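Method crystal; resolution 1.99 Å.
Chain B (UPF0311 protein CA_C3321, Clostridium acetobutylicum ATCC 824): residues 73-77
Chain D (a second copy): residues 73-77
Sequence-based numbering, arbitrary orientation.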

# COMPACT_ATOMS: atom_id res chain seq x y z
N LEU B 73 11.32 4.50 -5.68
CA LEU B 73 10.68 5.01 -6.86
C LEU B 73 9.29 4.41 -7.06
O LEU B 73 9.09 3.20 -6.86
N SER B 74 8.33 5.26 -7.43
CA SER B 74 6.97 4.84 -7.76
C SER B 74 6.44 5.60 -8.96
O SER B 74 6.06 6.75 -8.84
N ALA B 75 6.42 4.95 -10.12
CA ALA B 75 6.02 5.57 -11.38
C ALA B 75 4.61 5.13 -11.76
O ALA B 75 4.22 3.98 -11.52
N ARG B 76 3.84 6.07 -12.31
CA ARG B 76 2.53 5.80 -12.83
C ARG B 76 2.48 6.30 -14.24
O ARG B 76 2.63 7.49 -14.47
N TYR B 77 2.24 5.40 -15.20
CA TYR B 77 2.13 5.79 -16.58
C TYR B 77 1.44 4.72 -17.38
O TYR B 77 1.21 3.65 -16.91
N LEU D 73 -10.01 7.31 -6.62
CA LEU D 73 -9.08 8.36 -7.03
C LEU D 73 -7.79 8.32 -6.22
O LEU D 73 -7.82 8.12 -5.01
N SER D 74 -6.66 8.51 -6.91
CA SER D 74 -5.35 8.62 -6.28
C SER D 74 -4.49 9.70 -6.95
O SER D 74 -3.96 9.51 -8.04
N ALA D 75 -4.38 10.85 -6.29
CA ALA D 75 -3.64 11.97 -6.82
C ALA D 75 -2.28 12.14 -6.12
O ALA D 75 -2.14 11.90 -4.94
N ARG D 76 -1.28 12.53 -6.90
CA ARG D 76 0.06 12.80 -6.42
C ARG D 76 0.38 14.18 -6.92
O ARG D 76 0.40 14.41 -8.12
N TYR D 77 0.60 15.12 -6.01
CA TYR D 77 1.01 16.45 -6.38
C TYR D 77 1.64 17.16 -5.21
O TYR D 77 1.56 16.71 -4.10

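The two strands are copies of the same segment, their N-to-C directions 118° apart and their axes no closer than 10.6 Å. The nearest CA atoms, those of B:Arg76 and D:Arg76, are 9.8 Å apart, too far for backbone pairing, and the gap is spanned by side chains, each arginine reaching the serine of the other copy; together the stretches bury 259 Å².

B:Leu73 takes no part: its side chain, chi1 m, comes no nearer the chain D stretch than 8.5 Å, from B:Leu73 CB to D:Arg76 NH1. B:Ser74 points its CA-to-CB bond toward the partner strand, and its t rotamer presents OG as an acceptor to one guanidinium. D:Arg76 donates to B:Ser74 OG from NH2 at 2.8 Å and from NH1 at 2.9 Å, with N-H...acceptor angles of 143° and 140°, a forked arrangement in which both terminal nitrogens converge on one oxygen. The carbonyl B:Ser74 O also lies 2.9 Å from D:Arg76 NH1. At B:Ala75 the strand alternation turns CB away, leaving only the backbone near the arginine edge, with B:Ala75 N 4.5 Å from D:Arg76 NH1.

B:Arg76 points toward chain D again and has the largest area covered by the other stretch, 98 Å². Its chi1 m, chi2 t, chi3 t chain is nearly fully extended, as is that of D:Arg76, which has the same rotamer. This reach brings B:Arg76 NH2 to 2.7 Å from D:Ser74 OG (149°), while NH1 of B:Arg76 makes weak bonds of 3.0 Å each to D:Ser74 OG and D:Ser74 O, at 133° and 121°. In passing, the two guanidiniums stack flat, centres 3.7 Å apart and planes at 13°, with B:Arg76 CZ 3.4 Å from D:Arg76 NE. Like charges thus lie close, NE of B:Arg76 to NE of D:Arg76 being 3.6 Å, yet the serine oxygens sit at the guanidinium edges, leaving a face of each free for stacking. B:Tyr77, chi1 p, stays out of reach, its CD2 8.8 Å from D:Arg76 NH1.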

# COMPACT_ATOMS: atom_id res chain seq x y z
CB LEU B 73 11.54 4.69 -8.09
CG LEU B 73 13.01 5.08 -8.12
CD1 LEU B 73 13.85 3.86 -7.86
CD2 LEU B 73 13.37 5.66 -9.50
CB SER B 74 6.05 5.04 -6.58
OG SER B 74 4.74 4.69 -6.94
CB ALA B 75 7.02 5.21 -12.49
CB ARG B 76 1.44 6.52 -12.03
CG ARG B 76 1.20 5.92 -10.66
CD ARG B 76 0.28 6.77 -9.89
NE ARG B 76 -0.05 6.18 -8.61
CZ ARG B 76 -0.91 6.71 -7.74
NH1 ARG B 76 -1.50 7.84 -7.99
NH2 ARG B 76 -1.18 6.09 -6.61
CB TYR B 77 3.51 6.08 -17.16
CG TYR B 77 4.48 4.95 -17.05
CD1 TYR B 77 4.81 4.17 -18.16
CD2 TYR B 77 5.14 4.71 -15.87
CE1 TYR B 77 5.73 3.14 -18.04
CE2 TYR B 77 6.03 3.72 -15.75
CZ TYR B 77 6.35 2.93 -16.82
OH TYR B 77 7.29 1.93 -16.62
CB LEU D 73 -9.71 9.75 -6.83
CG LEU D 73 -11.07 10.05 -7.43
CD1 LEU D 73 -12.20 9.90 -6.43
CD2 LEU D 73 -11.07 11.47 -7.99
CB SER D 74 -4.65 7.28 -6.31
OG SER D 74 -3.40 7.33 -5.66
CB ALA D 75 -4.48 13.24 -6.72
CB ARG D 76 1.07 11.81 -7.01
CG ARG D 76 0.97 10.42 -6.42
CD ARG D 76 1.86 9.46 -7.07
NE ARG D 76 1.85 8.20 -6.33
CZ ARG D 76 2.59 7.14 -6.63
NH1 ARG D 76 3.44 7.18 -7.63
NH2 ARG D 76 2.50 6.05 -5.89
CB TYR D 77 -0.17 17.23 -6.93
CG TYR D 77 -1.33 17.36 -5.98
CD1 TYR D 77 -1.53 18.52 -5.24
CD2 TYR D 77 -2.24 16.33 -5.85
CE1 TYR D 77 -2.62 18.64 -4.38
CE2 TYR D 77 -3.31 16.43 -5.00
CZ TYR D 77 -3.51 17.59 -4.26
OH TYR D 77 -4.61 17.68 -3.39